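Local coordinates for protein cysteine synthase 3 (Entamoeba histolytica, PDB 6KR5) that catalyses the pyridoxal-5'-phosphate-dependent formation of L-cysteine from O-acetyl-L-serine and sulfide, at residues 89-94 with 114-119; 212-217 with 289-294. All coordinates share one frame; numbering follows the deposited sequence.

Interaction 1: residues 89-94 with 114-119; sequences TGIGLC and VERQMI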
loop_
_atom_site.group_PDB
_atom_site.type_symbol
_atom_site.label_atom_id
_atom_site.label_comp_id
_atom_site.label_asym_id
_atom_site.label_seq_id
_atom_site.Cartn_x
_atom_site.Cartn_y
_atom_site.Cartn_z
ATOM N N THR B 89 -2.679 -11.582 9.174
ATOM C CA THR B 89 -2.127 -11.617 10.525
ATOM C C THR B 89 -0.658 -11.998 10.506
ATOM O O THR B 89 0.153 -11.424 11.246
ATOM C CB THR B 89 -2.930 -12.591 11.371
ATOM O OG1 THR B 89 -4.251 -12.065 11.514
ATOM C CG2 THR B 89 -2.300 -12.782 12.759
ATOM N N GLY B 90 -0.296 -12.952 9.651
ATOM C CA GLY B 90 1.099 -13.331 9.545
ATOM C C GLY B 90 1.970 -12.175 9.105
ATOM O O GLY B 90 3.070 -11.981 9.627
ATOM N N ILE B 91 1.481 -11.381 8.147
ATOM C CA ILE B 91 2.248 -10.224 7.682
ATOM C C ILE B 91 2.430 -9.212 8.807
ATOM O O ILE B 91 3.528 -8.693 9.028
ATOM C CB ILE B 91 1.565 -9.581 6.465
ATOM C CG1 ILE B 91 1.536 -10.567 5.298
ATOM C CG2 ILE B 91 2.271 -8.290 6.108
ATOM C CD1 ILE B 91 0.690 -10.063 4.126
ATOM N N GLY B 92 1.355 -8.918 9.539
ATOM C CA GLY B 92 1.460 -7.947 10.614
ATOM C C GLY B 92 2.375 -8.406 11.734
ATOM O O GLY B 92 3.116 -7.606 12.312
ATOM N N LEU B 93 2.361 -9.703 12.040
ATOM C CA LEU B 93 3.271 -10.213 13.059
ATOM C C LEU B 93 4.711 -10.173 12.572
ATOM O O LEU B 93 5.628 -9.867 13.343
ATOM C CB LEU B 93 2.879 -11.635 13.440
ATOM C CG LEU B 93 1.615 -11.812 14.274
ATOM C CD1 LEU B 93 1.240 -13.284 14.270
ATOM C CD2 LEU B 93 1.830 -11.317 15.705
ATOM N N CYS B 94 4.925 -10.482 11.290
ATOM C CA CYS B 94 6.283 -10.514 10.759
ATOM C C CYS B 94 6.883 -9.119 10.698
ATOM O O CYS B 94 8.072 -8.935 10.992
ATOM C CB CYS B 94 6.291 -11.174 9.383
ATOM S SG CYS B 94 6.080 -12.962 9.466
ATOM N N VAL B 114 0.954 -18.392 -1.541
ATOM C CA VAL B 114 2.390 -18.403 -1.797
ATOM C C VAL B 114 2.950 -16.988 -1.868
ATOM O O VAL B 114 4.117 -16.762 -1.530
ATOM C CB VAL B 114 2.700 -19.206 -3.076
ATOM C CG1 VAL B 114 2.437 -20.682 -2.830
ATOM C CG2 VAL B 114 1.862 -18.701 -4.233
ATOM N N GLU B 115 2.137 -16.012 -2.280
ATOM C CA GLU B 115 2.606 -14.627 -2.270
ATOM C C GLU B 115 2.800 -14.128 -0.846
ATOM O O GLU B 115 3.804 -13.468 -0.545
ATOM C CB GLU B 115 1.630 -13.726 -3.027
ATOM C CG GLU B 115 1.432 -14.123 -4.473
ATOM C CD GLU B 115 0.391 -13.270 -5.169
ATOM O OE1 GLU B 115 -0.716 -13.108 -4.610
ATOM O OE2 GLU B 115 0.681 -12.764 -6.276
ATOM N N ARG B 116 1.863 -14.449 0.053
ATOM C CA ARG B 116 2.031 -14.046 1.444
ATOM C C ARG B 116 3.196 -14.779 2.087
ATOM O O ARG B 116 3.893 -14.211 2.933
ATOM C CB ARG B 116 0.747 -14.289 2.239
ATOM C CG ARG B 116 -0.292 -13.206 2.063
ATOM C CD ARG B 116 -1.350 -13.345 3.139
ATOM N NE ARG B 116 -2.430 -12.373 3.013
ATOM C CZ ARG B 116 -3.457 -12.509 2.179
ATOM N NH1 ARG B 116 -3.537 -13.574 1.387
ATOM N NH2 ARG B 116 -4.400 -11.582 2.134
ATOM N N GLN B 117 3.412 -16.045 1.700
ATOM C CA GLN B 117 4.622 -16.762 2.101
ATOM C C GLN B 117 5.862 -15.969 1.760
ATOM O O GLN B 117 6.786 -15.849 2.569
ATOM C CB GLN B 117 4.707 -18.119 1.408
ATOM C CG GLN B 117 3.838 -19.169 1.988
ATOM C CD GLN B 117 4.082 -20.523 1.368
ATOM O OE1 GLN B 117 5.227 -20.928 1.158
ATOM N NE2 GLN B 117 2.998 -21.235 1.064
ATOM N N MET B 118 5.914 -15.456 0.529
ATOM C CA MET B 118 7.081 -14.706 0.091
ATOM C C MET B 118 7.230 -13.417 0.891
ATOM O O MET B 118 8.345 -13.046 1.272
ATOM C CB MET B 118 6.961 -14.429 -1.406
ATOM C CG MET B 118 8.088 -13.636 -2.008
ATOM S SD MET B 118 7.836 -13.535 -3.799
ATOM C CE MET B 118 7.920 -15.260 -4.258
ATOM N N ILE B 119 6.121 -12.728 1.164
ATOM C CA ILE B 119 6.197 -11.510 1.973
ATOM C C ILE B 119 6.730 -11.836 3.361
ATOM O O ILE B 119 7.642 -11.175 3.869
ATOM C CB ILE B 119 4.826 -10.818 2.064
ATOM C CG1 ILE B 119 4.379 -10.251 0.718
ATOM C CG2 ILE B 119 4.855 -9.697 3.108
ATOM C CD1 ILE B 119 2.940 -9.779 0.763
#
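I91 makes all the close contacts from helix 88-100: it reaches to R116 and I119, which sit one turn apart on helix 114-122. Both helices flank the four-stranded parallel sheet of the smaller, Rossmann-like half of this pyridoxal-phosphate fold: C94 touches V104 and I106 of strand 104-109, and Q117 touches M108 of the same strand.

Apolar contacts come first. I91 meets I119 by two branches: CD1 of I91 lies 4.1 Å from CD1 of I119, and CG1 of I91 stands at the same distance from CG2 of I119. In I91 the CG1 branch is anti to the carbonyl carbon (chi1 -63°), and an extended chi2 of 172° carries CD1 to R116 and I119. The nearest backbones, at I91 and I119, stay 7.1 Å apart from CA to CA, and side chains span that gap. M54 also touches I91, while I119 packs on M276 of the second subunit as well.

The second kind is aliphatic contact with a charged side chain. CD1 of I91 lies 3.9 Å from CG of R116 and 4.0 Å from CD, the two side chains crossing at about a right angle. The methyl approaches the guanidinium obliquely. R116 runs extended from CG to NE, and its side chain lies about 6 Å from the bound pyridoxal-5'-phosphate. Its polar end is held just beyond the two segments: NH1 by a hydrogen bond to OG of S113, and NE, weakly, by OD1 of N88, the first residue of helix 88-100.

No hydrogen bond joins the two segments. Dispersion and burial therefore hold I91 to its neighbours, while the polar bonds to S113 and N88 help fix how the buried arginine lies near the cofactor.

Interaction 2: residues 212-217 with 289-294; sequences KVVAVE and LKEAGK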
loop_
_atom_site.group_PDB
_atom_site.type_symbol
_atom_site.label_atom_id
_atom_site.label_comp_id
_atom_site.label_asym_id
_atom_site.label_seq_id
_atom_site.Cartn_x
_atom_site.Cartn_y
_atom_site.Cartn_z
ATOM N N LYS B 212 -24.439 2.742 16.279
ATOM C CA LYS B 212 -24.879 1.414 15.876
ATOM C C LYS B 212 -23.688 0.634 15.330
ATOM O O LYS B 212 -22.932 1.151 14.506
ATOM C CB LYS B 212 -25.977 1.522 14.818
ATOM C CG LYS B 212 -26.553 0.195 14.372
ATOM C CD LYS B 212 -27.602 0.386 13.279
ATOM C CE LYS B 212 -28.264 -0.937 12.915
ATOM N NZ LYS B 212 -29.259 -0.748 11.810
ATOM N N VAL B 213 -23.524 -0.600 15.794
ATOM C CA VAL B 213 -22.421 -1.466 15.385
ATOM C C VAL B 213 -22.972 -2.547 14.465
ATOM O O VAL B 213 -23.827 -3.342 14.873
ATOM C CB VAL B 213 -21.720 -2.074 16.605
ATOM C CG1 VAL B 213 -20.681 -3.098 16.157
ATOM C CG2 VAL B 213 -21.078 -0.962 17.425
ATOM N N VAL B 214 -22.472 -2.595 13.230
ATOM C CA VAL B 214 -22.935 -3.554 12.233
ATOM C C VAL B 214 -21.797 -4.521 11.924
ATOM O O VAL B 214 -20.748 -4.111 11.415
ATOM C CB VAL B 214 -23.410 -2.845 10.956
ATOM C CG1 VAL B 214 -23.824 -3.860 9.897
ATOM C CG2 VAL B 214 -24.567 -1.886 11.273
ATOM N N ALA B 215 -22.008 -5.805 12.209
ATOM C CA ALA B 215 -21.051 -6.849 11.863
ATOM C C ALA B 215 -21.452 -7.487 10.537
ATOM O O ALA B 215 -22.640 -7.698 10.282
ATOM C CB ALA B 215 -20.994 -7.915 12.961
ATOM N N VAL B 216 -20.459 -7.815 9.705
ATOM C CA VAL B 216 -20.684 -8.368 8.374
ATOM C C VAL B 216 -20.017 -9.732 8.274
ATOM O O VAL B 216 -18.875 -9.910 8.713
ATOM C CB VAL B 216 -20.142 -7.414 7.289
ATOM C CG1 VAL B 216 -20.381 -7.956 5.871
ATOM C CG2 VAL B 216 -20.748 -6.034 7.466
ATOM N N GLU B 217 -20.728 -10.697 7.704
ATOM C CA GLU B 217 -20.184 -12.036 7.543
ATOM C C GLU B 217 -20.668 -12.611 6.214
ATOM O O GLU B 217 -21.643 -12.118 5.644
ATOM C CB GLU B 217 -20.579 -12.947 8.718
ATOM C CG GLU B 217 -22.071 -13.149 8.914
ATOM C CD GLU B 217 -22.383 -14.125 10.054
ATOM O OE1 GLU B 217 -21.442 -14.714 10.631
ATOM O OE2 GLU B 217 -23.579 -14.305 10.356
ATOM N N LEU B 289 -23.758 0.225 2.221
ATOM C CA LEU B 289 -24.662 0.866 1.271
ATOM C C LEU B 289 -26.101 0.433 1.509
ATOM O O LEU B 289 -27.031 1.238 1.365
ATOM C CB LEU B 289 -24.236 0.560 -0.169
ATOM C CG LEU B 289 -22.902 1.152 -0.654
ATOM C CD1 LEU B 289 -22.644 0.796 -2.116
ATOM C CD2 LEU B 289 -22.846 2.668 -0.458
ATOM N N LYS B 290 -26.312 -0.836 1.854
ATOM C CA LYS B 290 -27.651 -1.270 2.254
ATOM C C LYS B 290 -28.095 -0.538 3.508
ATOM O O LYS B 290 -29.255 -0.114 3.614
ATOM C CB LYS B 290 -27.674 -2.782 2.469
ATOM C CG LYS B 290 -27.409 -3.553 1.200
ATOM C CD LYS B 290 -27.577 -5.042 1.406
ATOM C CE LYS B 290 -27.465 -5.758 0.077
ATOM N NZ LYS B 290 -27.572 -7.236 0.196
ATOM N N GLU B 291 -27.186 -0.373 4.466
ATOM C CA GLU B 291 -27.503 0.400 5.660
ATOM C C GLU B 291 -27.901 1.826 5.296
ATOM O O GLU B 291 -28.869 2.373 5.843
ATOM C CB GLU B 291 -26.298 0.387 6.599
ATOM C CG GLU B 291 -26.609 0.832 8.004
ATOM C CD GLU B 291 -27.378 -0.212 8.789
ATOM O OE1 GLU B 291 -27.389 -1.405 8.392
ATOM O OE2 GLU B 291 -27.978 0.171 9.809
ATOM N N ALA B 292 -27.185 2.434 4.347
ATOM C CA ALA B 292 -27.450 3.799 3.911
ATOM C C ALA B 292 -28.776 3.938 3.176
ATOM O O ALA B 292 -29.232 5.067 2.961
ATOM C CB ALA B 292 -26.304 4.285 3.015
ATOM N N GLY B 293 -29.393 2.833 2.774
ATOM C CA GLY B 293 -30.681 2.863 2.120
ATOM C C GLY B 293 -31.880 2.756 3.035
ATOM O O GLY B 293 -33.014 2.869 2.558
ATOM N N LYS B 294 -31.675 2.544 4.330
ATOM C CA LYS B 294 -32.785 2.392 5.263
ATOM C C LYS B 294 -33.326 3.755 5.660
ATOM O O LYS B 294 -32.568 4.709 5.845
ATOM C CB LYS B 294 -32.338 1.620 6.501
ATOM C CG LYS B 294 -31.806 0.231 6.174
ATOM C CD LYS B 294 -31.353 -0.515 7.413
ATOM C CE LYS B 294 -30.886 -1.910 7.049
ATOM N NZ LYS B 294 -30.283 -2.613 8.206
#
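NZ of K212 is gripped by two carboxylates: OE2 of E291, in a short bond of 2.5 Å, and OE1 of E253. This salt bridge ties strand 212-218 to the end region of helix 279-292, which covers one face of the mixed sheet in the larger half of this fold-type II pyridoxal-phosphate enzyme.

K212 and E291 approach from opposite directions. The lysine is fully extended beyond CG, whereas the glutamate bends at chi2 (74°), and NZ meets OE2 on its syn lone pair, the side facing the other oxygen. That other oxygen, OE1, takes NZ of K294 at 3.1 Å, from above the carboxylate plane by 45°. K294 bridges to OE2 of E253 as well, so two lysines and two glutamates form one network. NZ of K212 and NZ of K294 stand only 4.2 Å apart, a closeness that the two carboxylates they share probably offset.

E291 also has apolar neighbours. I186 of the adjoining strand touches its side chain, and CG2 of V214 lies 4.1 Å from both CD and OE1 of E291.

The two contacts sit on opposite sides of the chain's centre, their nearest atoms about 15 Å apart, and share no helix or strand. Interaction 1 joins two helices beside the four-stranded sheet, and all its touching residues are buried. Interaction 2 joins a strand of the six-stranded sheet to a helix packed against that sheet and is only partly buried, with both lysines partly exposed. Chemistry follows place: methyl and methylene contacts without a cross-segment hydrogen bond in 89-94 with 114-119, but a salt-bridge network in 212-217 with 289-294. Interaction 1 also lies nearer the cofactor and touches the second subunit, which does not reach interaction 2.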